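Local coordinates for protein fatty acid synthase 1, isoform A (Drosophila melanogaster, PDB 6FN6) that probably builds long-chain saturated fatty acids from acetyl-CoA and malonyl-CoA using NADPH, this chain being its dehydratase, enoylreductase and ketoreductase modifying region, at residues A[233-237]-A[238-242]; A[499-502]-A[503-507]; A[538-541]-A[542-545]. One frame throughout, in Å; residues are numbered along the deposited sequence.

Overall arrangement
Local side-chain contacts can be read in two quite different settings here. Contact 1 is a beta hairpin in the predicted C-terminal hotdog fold of the dehydratase part, and its Leu241 side chain lies about 9 Å from that of Asp175, the predicted proton donor. Contacts 2 and 3 belong to the pseudo-KR region, away from the annotated sites; their centres are about 60 Å and about 71 Å from that of contact 1. These two are close neighbours, with centres about 14 Å apart, and they touch: Met500 SD packs 3.3 Å from Ile541 O, and Lys504 CD meets Ile541 CD1 at 3.7 Å. Helix 496-504 thus rests on the entry to strand 542-546.

Contact 1 (A[233-237]-A[238-242]); sequences VIKSA and GVELR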
loop_
_atom_site.group_PDB
_atom_site.type_symbol
_atom_site.label_atom_id
_atom_site.label_comp_id
_atom_site.label_asym_id
_atom_site.label_seq_id
_atom_site.Cartn_x
_atom_site.Cartn_y
_atom_site.Cartn_z
ATOM N N VAL A 233 18.552 13.982 -7.546
ATOM C CA VAL A 233 19.738 13.230 -7.151
ATOM C C VAL A 233 20.828 14.155 -6.616
ATOM O O VAL A 233 21.087 15.218 -7.176
ATOM C CB VAL A 233 20.273 12.391 -8.334
ATOM C CG1 VAL A 233 21.554 11.655 -7.944
ATOM C CG2 VAL A 233 19.222 11.405 -8.806
ATOM N N ILE A 234 21.447 13.743 -5.513
ATOM C CA ILE A 234 22.618 14.423 -4.975
ATOM C C ILE A 234 23.801 13.484 -5.164
ATOM O O ILE A 234 23.835 12.402 -4.578
ATOM C CB ILE A 234 22.444 14.794 -3.489
ATOM C CG1 ILE A 234 21.123 15.522 -3.243
ATOM C CG2 ILE A 234 23.595 15.668 -3.020
ATOM C CD1 ILE A 234 20.567 15.276 -1.856
ATOM N N LYS A 235 24.777 13.895 -5.967
ATOM C CA LYS A 235 25.909 13.029 -6.276
ATOM C C LYS A 235 27.255 13.686 -5.978
ATOM O O LYS A 235 27.541 14.788 -6.449
ATOM C CB LYS A 235 25.855 12.603 -7.743
ATOM C CG LYS A 235 26.799 11.465 -8.079
ATOM C CD LYS A 235 26.504 10.868 -9.444
ATOM C CE LYS A 235 27.481 9.748 -9.775
ATOM N NZ LYS A 235 27.509 8.681 -8.731
ATOM N N SER A 236 28.075 12.999 -5.187
ATOM C CA SER A 236 29.426 13.460 -4.903
ATOM C C SER A 236 30.362 12.273 -4.710
ATOM O O SER A 236 30.210 11.499 -3.766
ATOM C CB SER A 236 29.445 14.356 -3.665
ATOM O OG SER A 236 30.755 14.834 -3.407
ATOM N N ALA A 237 31.329 12.141 -5.615
ATOM C CA ALA A 237 32.306 11.063 -5.559
ATOM C C ALA A 237 31.618 9.696 -5.489
ATOM O O ALA A 237 30.892 9.320 -6.410
ATOM C CB ALA A 237 33.243 11.264 -4.370
ATOM N N GLY A 238 31.842 8.956 -4.406
ATOM C CA GLY A 238 31.354 7.592 -4.299
ATOM C C GLY A 238 29.949 7.467 -3.745
ATOM O O GLY A 238 29.395 6.370 -3.696
ATOM N N VAL A 239 29.377 8.589 -3.321
ATOM C CA VAL A 239 28.046 8.595 -2.728
ATOM C C VAL A 239 27.030 9.148 -3.725
ATOM O O VAL A 239 27.245 10.194 -4.333
ATOM C CB VAL A 239 28.022 9.404 -1.413
ATOM C CG1 VAL A 239 26.656 9.298 -0.741
ATOM C CG2 VAL A 239 29.121 8.930 -0.468
ATOM N N GLU A 240 25.927 8.431 -3.893
ATOM C CA GLU A 240 24.851 8.870 -4.774
ATOM C C GLU A 240 23.507 8.742 -4.056
ATOM O O GLU A 240 23.108 7.646 -3.665
ATOM C CB GLU A 240 24.853 8.049 -6.064
ATOM C CG GLU A 240 23.970 8.608 -7.159
ATOM C CD GLU A 240 23.913 7.708 -8.378
ATOM O OE1 GLU A 240 24.893 7.689 -9.151
ATOM O OE2 GLU A 240 22.887 7.024 -8.566
ATOM N N LEU A 241 22.818 9.866 -3.885
ATOM C CA LEU A 241 21.572 9.895 -3.123
ATOM C C LEU A 241 20.383 10.280 -4.001
ATOM O O LEU A 241 20.361 11.356 -4.594
ATOM C CB LEU A 241 21.695 10.869 -1.948
ATOM C CG LEU A 241 22.856 10.587 -0.987
ATOM C CD1 LEU A 241 22.979 11.686 0.054
ATOM C CD2 LEU A 241 22.695 9.227 -0.312
ATOM N N ARG A 242 19.400 9.386 -4.084
ATOM C CA ARG A 242 18.217 9.611 -4.911
ATOM C C ARG A 242 16.961 9.772 -4.054
ATOM O O ARG A 242 16.835 9.146 -3.003
ATOM C CB ARG A 242 18.020 8.450 -5.890
ATOM C CG ARG A 242 19.281 8.021 -6.624
ATOM C CD ARG A 242 18.975 6.936 -7.641
ATOM N NE ARG A 242 20.170 6.202 -8.045
ATOM C CZ ARG A 242 20.168 5.172 -8.887
ATOM N NH1 ARG A 242 19.029 4.749 -9.419
ATOM N NH2 ARG A 242 21.305 4.562 -9.196
#
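Ile234 and Leu241 face each other as an antiparallel hydrogen-bonded pair, with Ile234 CB 4.3 Å from Leu241 CB. Two backbone bonds join them, Ile234 N to Leu241 O and Leu241 N to Ile234 O, each 2.8 Å. Ser236 pairs likewise with Val239, closing a type II' turn in which Ala237 takes the positive phi (54°) of its first central position. This is the tightly packed side of the hairpin: helix 170-183 covers it, bringing Trp170 and Met177 onto Val239, while Ser236 OG bonds to Pro224 O. The other face, carrying Val233, Lys235, Glu240 and Arg242, is more polar and is covered by the loop with Leu115 and Leu117; it opens to solvent at Lys235, which is partly exposed. Lys235 and Glu240 cross obliquely, and a bend at the last lysine torsion (chi4 55°) turns Lys235 NZ to within 2.8 Å of Glu240 OE1, on its anti lone pair. Glu240 OE2 is taken by Arg242 NE at 2.9 Å, an angled bond (132°) from a guanidinium tilted against it; NH2 adds a weak one. Alongside, Val233 CG2 packs on the aliphatic Arg242 CG at 4.0 Å. With Leu115 N also bonding OE1, the carboxylate is gripped at both oxygens, and the two cations and the Leu115 N-H would probably favour its ionised form despite its burial.

Contact 2 (A[499-502]-A[503-507]); sequences LMTC and IKNEN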
loop_
_atom_site.group_PDB
_atom_site.type_symbol
_atom_site.label_atom_id
_atom_site.label_comp_id
_atom_site.label_asym_id
_atom_site.label_seq_id
_atom_site.Cartn_x
_atom_site.Cartn_y
_atom_site.Cartn_z
ATOM N N LEU A 499 26.215 63.350 24.449
ATOM C CA LEU A 499 27.362 64.081 24.973
ATOM C C LEU A 499 27.637 63.702 26.425
ATOM O O LEU A 499 28.790 63.600 26.838
ATOM C CB LEU A 499 27.133 65.586 24.852
ATOM C CG LEU A 499 28.305 66.479 25.275
ATOM C CD1 LEU A 499 29.542 66.175 24.438
ATOM C CD2 LEU A 499 27.937 67.954 25.181
ATOM N N MET A 500 26.575 63.494 27.197
ATOM C CA MET A 500 26.726 63.103 28.592
ATOM C C MET A 500 27.450 61.764 28.688
ATOM O O MET A 500 28.402 61.615 29.453
ATOM C CB MET A 500 25.365 63.009 29.280
ATOM C CG MET A 500 25.439 62.809 30.791
ATOM S SD MET A 500 26.093 64.245 31.670
ATOM C CE MET A 500 27.822 63.819 31.873
ATOM N N THR A 501 26.985 60.793 27.906
ATOM C CA THR A 501 27.579 59.459 27.885
ATOM C C THR A 501 29.044 59.541 27.488
ATOM O O THR A 501 29.890 58.846 28.049
ATOM C CB THR A 501 26.831 58.521 26.910
ATOM O OG1 THR A 501 25.439 58.491 27.245
ATOM C CG2 THR A 501 27.393 57.104 26.971
ATOM N N CYS A 502 29.338 60.399 26.518
ATOM C CA CYS A 502 30.700 60.572 26.031
ATOM C C CYS A 502 31.628 61.056 27.147
ATOM O O CYS A 502 32.787 60.650 27.217
ATOM C CB CYS A 502 30.720 61.551 24.858
ATOM S SG CYS A 502 32.359 61.839 24.172
ATOM N N ILE A 503 31.113 61.923 28.018
ATOM C CA ILE A 503 31.895 62.467 29.124
ATOM C C ILE A 503 32.071 61.419 30.218
ATOM O O ILE A 503 33.174 61.220 30.726
ATOM C CB ILE A 503 31.242 63.744 29.695
ATOM C CG1 ILE A 503 31.225 64.854 28.642
ATOM C CG2 ILE A 503 31.979 64.215 30.947
ATOM C CD1 ILE A 503 30.340 66.031 29.007
ATOM N N LYS A 504 30.971 60.769 30.590
ATOM C CA LYS A 504 30.972 59.779 31.664
ATOM C C LYS A 504 32.060 58.720 31.495
ATOM O O LYS A 504 32.743 58.367 32.458
ATOM C CB LYS A 504 29.607 59.088 31.755
ATOM C CG LYS A 504 28.499 59.967 32.310
ATOM C CD LYS A 504 27.287 59.153 32.759
ATOM C CE LYS A 504 26.514 58.558 31.589
ATOM N NZ LYS A 504 27.068 57.255 31.119
ATOM N N ASN A 505 32.219 58.218 30.275
ATOM C CA ASN A 505 33.131 57.106 30.022
ATOM C C ASN A 505 34.592 57.523 29.910
ATOM O O ASN A 505 35.474 56.671 29.804
ATOM C CB ASN A 505 32.722 56.378 28.740
ATOM C CG ASN A 505 31.451 55.572 28.909
ATOM O OD1 ASN A 505 31.487 54.420 29.342
ATOM N ND2 ASN A 505 30.318 56.174 28.567
ATOM N N GLU A 506 34.858 58.822 29.937
ATOM C CA GLU A 506 36.236 59.295 29.883
ATOM C C GLU A 506 36.948 58.998 31.198
ATOM O O GLU A 506 36.313 58.864 32.243
ATOM C CB GLU A 506 36.281 60.792 29.581
ATOM C CG GLU A 506 36.013 61.135 28.128
ATOM C CD GLU A 506 37.200 60.834 27.236
ATOM O OE1 GLU A 506 37.000 60.667 26.014
ATOM O OE2 GLU A 506 38.334 60.772 27.756
ATOM N N ASN A 507 38.269 58.886 31.133
ATOM C CA ASN A 507 39.086 58.650 32.318
ATOM C C ASN A 507 39.052 59.875 33.225
ATOM O O ASN A 507 39.512 60.951 32.843
ATOM C CB ASN A 507 40.523 58.304 31.925
ATOM C CG ASN A 507 40.639 56.919 31.312
ATOM O OD1 ASN A 507 39.710 56.112 31.393
ATOM N ND2 ASN A 507 41.782 56.635 30.700
#
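This is a turn-to-turn contact along one helix, 496-504, in the pseudo-KR region, where Leu499, Met500 and Thr501 meet the residues three and four places on. The backbone spacing appears in Ile503 N to Leu499 O (3.1 Å) and Lys504 N to Met500 O (2.9 Å). Thr501 O has a double grip: Asn505 N reaches it at 3.3 Å and Asn505 ND2 at 2.8 Å, the two coming from opposite faces of the carbonyl plane. The oxygen lies close to the plane of the Asn505 amide, so the side chain presents an N-H fairly squarely (159°) and folds back on the carbonyl four residues earlier, alongside Thr501 CG2.

Met500 and Ile503 are buried. Met500 has CG anti to its N (chi1 -171°) and then bends at chi2 and chi3, curling its terminal methyl down the helix. Met500 CE thereby lies 4.1 Å from Ile503 CB. The methyl also covers the aliphatic start of the exposed Lys504, with CE 3.9 Å from Lys504 CG and the two side chains crossing at about a right angle. Leu499 CG meets Ile503 CD1 at 4.3 Å, and this apolar strip faces strand 512-517 and helix 466-480, with Leu514, Ala512 and Leu470 against it. Leu499 and Cys502 also touch Leu1076 of helix 1072-1090, while the carboxylate of Glu506 turns to Lys471 in a salt bridge. Linking the parallel neighbouring strands 483-489 and 512-517, the helix is the crossover of a beta-alpha-beta unit, consistent with the Rossmann-type fold of the pseudo-KR family.

Contact 3 (A[538-541]-A[542-545]); sequences KDLI and SNVL
Asn543 doubles back over Leu540, three residues earlier, laying its amide against the backbone of the bend that leads into strand 542-546. Its CG stands anti to the carbonyl carbon (chi1 -57°), and this carries the amide toward the loop. Asn543 ND2 then gives a hydrogen bond to Leu540 O at 2.8 Å. The approach is from above the carbonyl plane, 47° out of it, so the donor does not sit on a lone pair, and the N-H is bent as well (144°).

The amide oxygen works in the opposite sense. A water donates to Asn543 OD1 at 2.8 Å and accepts from Leu540 N at 3.1 Å, so the amide reaches both the N-H and the C=O of one residue, directly at one and through water at the other. Leu540 CB lies 3.8 Å from Asn543 OD1. Both ends of the amide have further partners: ND2 also bonds Leu514 O on strand 512-517, and OD1 receives a weak bond from Gln535 NE2. With a valine here, Leu540 O would probably be left without its side-chain donor and the water without its acceptor, so the bend would be freer to shift against the strand.

At Ile541, the next residue along the bend, the backbone N bonds to Asn297 OD1. These bonds all lie along the passage from helix 530-536 to strand 542-546. The chemistry is that of a neutral, buried amide with a donor at one end and an acceptor at the other: this one uncharged side chain serves the Leu540 C=O directly and the Leu540 N-H through a water.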
loop_
_atom_site.group_PDB
_atom_site.type_symbol
_atom_site.label_atom_id
_atom_site.label_comp_id
_atom_site.label_asym_id
_atom_site.label_seq_id
_atom_site.Cartn_x
_atom_site.Cartn_y
_atom_site.Cartn_z
ATOM N N LYS A 538 23.228 71.407 43.263
ATOM C CA LYS A 538 22.725 70.041 43.372
ATOM C C LYS A 538 23.809 69.032 43.012
ATOM O O LYS A 538 23.765 67.878 43.439
ATOM C CB LYS A 538 21.517 69.851 42.457
ATOM C CG LYS A 538 20.417 70.860 42.683
ATOM C CD LYS A 538 19.179 70.502 41.896
ATOM C CE LYS A 538 18.069 71.515 42.099
ATOM N NZ LYS A 538 16.978 71.320 41.104
ATOM N N ASP A 539 24.785 69.486 42.233
ATOM C CA ASP A 539 25.929 68.668 41.854
ATOM C C ASP A 539 25.494 67.478 40.993
ATOM O O ASP A 539 26.019 66.370 41.129
ATOM C CB ASP A 539 26.674 68.185 43.100
ATOM C CG ASP A 539 28.104 67.777 42.801
ATOM O OD1 ASP A 539 28.717 68.378 41.893
ATOM O OD2 ASP A 539 28.614 66.858 43.476
ATOM N N LEU A 540 24.532 67.723 40.107
ATOM C CA LEU A 540 24.108 66.727 39.128
ATOM C C LEU A 540 25.060 66.753 37.939
ATOM O O LEU A 540 25.494 67.823 37.515
ATOM C CB LEU A 540 22.676 66.997 38.663
ATOM C CG LEU A 540 21.602 67.104 39.749
ATOM C CD1 LEU A 540 20.255 67.415 39.120
ATOM C CD2 LEU A 540 21.524 65.829 40.584
ATOM N N ILE A 541 25.387 65.585 37.394
ATOM C CA ILE A 541 26.333 65.530 36.285
ATOM C C ILE A 541 25.662 66.004 35.002
ATOM O O ILE A 541 26.331 66.490 34.090
ATOM C CB ILE A 541 26.931 64.117 36.112
ATOM C CG1 ILE A 541 25.863 63.093 35.725
ATOM C CG2 ILE A 541 27.624 63.677 37.392
ATOM C CD1 ILE A 541 26.451 61.821 35.145
ATOM N N SER A 542 24.340 65.865 34.935
ATOM C CA SER A 542 23.583 66.291 33.764
ATOM C C SER A 542 22.611 67.423 34.096
ATOM O O SER A 542 21.701 67.254 34.907
ATOM C CB SER A 542 22.819 65.106 33.173
ATOM O OG SER A 542 22.066 65.507 32.043
ATOM N N ASN A 543 22.810 68.569 33.450
ATOM C CA ASN A 543 21.966 69.744 33.660
ATOM C C ASN A 543 21.528 70.339 32.327
ATOM O O ASN A 543 22.339 70.896 31.591
ATOM C CB ASN A 543 22.710 70.802 34.480
ATOM C CG ASN A 543 23.194 70.272 35.810
ATOM O OD1 ASN A 543 22.477 70.325 36.811
ATOM N ND2 ASN A 543 24.418 69.751 35.830
ATOM N N VAL A 544 20.243 70.208 32.018
ATOM C CA VAL A 544 19.711 70.658 30.737
ATOM C C VAL A 544 18.711 71.791 30.944
ATOM O O VAL A 544 17.735 71.639 31.677
ATOM C CB VAL A 544 19.058 69.494 29.972
ATOM C CG1 VAL A 544 18.607 69.950 28.590
ATOM C CG2 VAL A 544 20.015 68.312 29.875
ATOM N N LEU A 545 18.959 72.927 30.298
ATOM C CA LEU A 545 18.050 74.066 30.381
ATOM C C LEU A 545 17.197 74.171 29.123
ATOM O O LEU A 545 17.711 74.416 28.032
ATOM C CB LEU A 545 18.834 75.365 30.596
ATOM C CG LEU A 545 18.015 76.634 30.861
ATOM C CD1 LEU A 545 17.128 76.483 32.085
ATOM C CD2 LEU A 545 18.931 77.833 31.029
HETATM O O HOH W 1 23.510 70.512 39.386
#